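PDB 1IAP: guanine nucleotide exchange factor p115rhogef from Homo sapiens, which probably acts as a guanine nucleotide exchange factor for Rho and, through its N-terminal RGS-like domain, probably binds G protein alpha subunits. Local coordinates for residues R14-M19 with E149-A153. Residues are numbered along the deposited sequence; the frame is centred on the assembly and turned at random.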
loop_
_atom_site.group_PDB
_atom_site.type_symbol
_atom_site.label_atom_id
_atom_site.label_comp_id
_atom_site.label_asym_id
_atom_site.label_seq_id
_atom_site.Cartn_x
_atom_site.Cartn_y
_atom_site.Cartn_z
ATOM N N ARG A 14 8.147 2.584 6.732
ATOM C CA ARG A 14 8.690 3.940 6.611
ATOM C C ARG A 14 7.701 4.792 5.816
ATOM O O ARG A 14 7.749 4.838 4.586
ATOM C CB ARG A 14 10.045 3.877 5.908
ATOM C CG ARG A 14 10.935 2.719 6.399
ATOM C CD ARG A 14 11.944 3.123 7.473
ATOM N NE ARG A 14 11.344 3.685 8.683
ATOM C CZ ARG A 14 10.885 2.966 9.705
ATOM N NH1 ARG A 14 10.944 1.641 9.676
ATOM N NH2 ARG A 14 10.394 3.577 10.774
ATOM N N PRO A 15 6.828 5.527 6.524
ATOM C CA PRO A 15 5.796 6.386 5.936
ATOM C C PRO A 15 6.207 7.385 4.860
ATOM O O PRO A 15 5.532 7.489 3.838
ATOM C CB PRO A 15 5.159 7.052 7.163
ATOM C CG PRO A 15 6.278 7.089 8.152
ATOM C CD PRO A 15 6.935 5.753 7.981
ATOM N N ALA A 16 7.304 8.108 5.073
ATOM C CA ALA A 16 7.767 9.089 4.092
ATOM C C ALA A 16 8.304 8.398 2.840
ATOM O O ALA A 16 7.972 8.774 1.716
ATOM C CB ALA A 16 8.836 9.983 4.699
ATOM N N HIS A 17 9.134 7.382 3.049
ATOM C CA HIS A 17 9.713 6.629 1.945
ATOM C C HIS A 17 8.614 5.921 1.169
ATOM O O HIS A 17 8.611 5.941 -0.061
ATOM C CB HIS A 17 10.776 5.661 2.471
ATOM C CG HIS A 17 11.897 6.361 3.175
ATOM N ND1 HIS A 17 13.159 6.479 2.634
ATOM C CD2 HIS A 17 11.909 7.081 4.323
ATOM C CE1 HIS A 17 13.896 7.253 3.412
ATOM N NE2 HIS A 17 13.160 7.631 4.443
ATOM N N LEU A 18 7.620 5.406 1.891
ATOM C CA LEU A 18 6.490 4.729 1.269
ATOM C C LEU A 18 5.657 5.700 0.423
ATOM O O LEU A 18 5.239 5.354 -0.680
ATOM C CB LEU A 18 5.625 4.039 2.334
ATOM C CG LEU A 18 4.497 3.155 1.806
ATOM C CD1 LEU A 18 5.065 2.084 0.868
ATOM C CD2 LEU A 18 3.768 2.508 2.973
ATOM N N MET A 19 5.420 6.912 0.930
ATOM C CA MET A 19 4.670 7.918 0.175
ATOM C C MET A 19 5.348 8.248 -1.162
ATOM O O MET A 19 4.670 8.442 -2.167
ATOM C CB MET A 19 4.479 9.210 0.983
ATOM C CG MET A 19 3.315 9.181 1.976
ATOM S SD MET A 19 1.739 8.712 1.202
ATOM C CE MET A 19 1.647 9.869 -0.163
ATOM N N GLU A 149 9.325 11.263 10.536
ATOM C CA GLU A 149 8.907 10.535 9.341
ATOM C C GLU A 149 7.423 10.766 9.080
ATOM O O GLU A 149 7.031 11.072 7.958
ATOM C CB GLU A 149 9.131 9.033 9.500
ATOM C CG GLU A 149 10.561 8.570 9.605
ATOM C CD GLU A 149 10.647 7.057 9.588
ATOM O OE1 GLU A 149 10.300 6.432 10.604
ATOM O OE2 GLU A 149 11.034 6.488 8.549
ATOM N N ARG A 150 6.609 10.631 10.127
ATOM C CA ARG A 150 5.165 10.830 10.006
ATOM C C ARG A 150 4.821 12.257 9.586
ATOM O O ARG A 150 3.857 12.476 8.863
ATOM C CB ARG A 150 4.445 10.505 11.323
ATOM C CG ARG A 150 4.639 9.092 11.812
ATOM C CD ARG A 150 3.756 8.814 13.018
ATOM N NE ARG A 150 4.128 7.567 13.678
ATOM C CZ ARG A 150 4.846 7.499 14.796
ATOM N NH1 ARG A 150 5.263 8.613 15.385
ATOM N NH2 ARG A 150 5.160 6.319 15.315
ATOM N N HIS A 151 5.604 13.227 10.049
ATOM C CA HIS A 151 5.366 14.627 9.703
ATOM C C HIS A 151 5.551 14.838 8.206
ATOM O O HIS A 151 4.708 15.449 7.543
ATOM C CB HIS A 151 6.322 15.546 10.477
ATOM C CG HIS A 151 6.071 17.007 10.259
ATOM N ND1 HIS A 151 6.855 17.783 9.434
ATOM C CD2 HIS A 151 5.124 17.834 10.764
ATOM C CE1 HIS A 151 6.403 19.024 9.439
ATOM N NE2 HIS A 151 5.353 19.082 10.237
ATOM N N VAL A 152 6.663 14.327 7.685
ATOM C CA VAL A 152 6.989 14.439 6.266
ATOM C C VAL A 152 5.947 13.717 5.418
ATOM O O VAL A 152 5.465 14.252 4.417
ATOM C CB VAL A 152 8.399 13.852 5.987
ATOM C CG1 VAL A 152 8.652 13.699 4.478
ATOM C CG2 VAL A 152 9.456 14.747 6.616
ATOM N N ALA A 153 5.609 12.495 5.816
ATOM C CA ALA A 153 4.623 11.701 5.094
ATOM C C ALA A 153 3.286 12.426 4.999
ATOM O O ALA A 153 2.623 12.375 3.971
ATOM C CB ALA A 153 4.440 10.344 5.766
#
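The guanidinium of Arg14 meets the carboxylate of Glu149 edge to edge, the two planes only 5° apart, in a side-on bidentate salt bridge that ties helix 15-28 to helix 142-162 in the all-helical RGS-like domain. NE donates to OE2 of Glu149 at 2.8 Å and NH2 to OE1 of the same carboxylate at 2.9 Å; both bonds are nearly straight, and each oxygen accepts through its syn lone pair. Arginine suits the place because two parallel N-H groups match two carboxylate oxygens and fix the rotation of both groups. The bend of the Arg14 chain at chi2 (-96°) and chi3 turns this edge toward the glutamate, whose own chain runs extended beyond CG. The carboxylate probably also eases the closeness of Arg142 to the Arg14 guanidinium. A methionine in place of Arg14 would probably leave the Glu149 carboxylate without its charged mate and free to turn.

Past the bridge, segments 15-19 and 149-153 run roughly parallel, at 28°, and their axes come within 8.0 Å. Small residues permit this closeness: the CA atoms of Ala16 and Ala153 lie 4.2 Å apart. Pro15, fitting the first turn of a helix because it needs no N-H there, lays CG against CB of Glu149. Met19, flexible and apolar, reaches Ala153 with CG and also packs against Leu156 and Ile181, joining helix 171-187 to the cluster. On Ala16, CB touches CG1 of Val152 at 3.7 Å, while the Ala153 methyl carbon CB sits 3.6 Å from Pro15 CB.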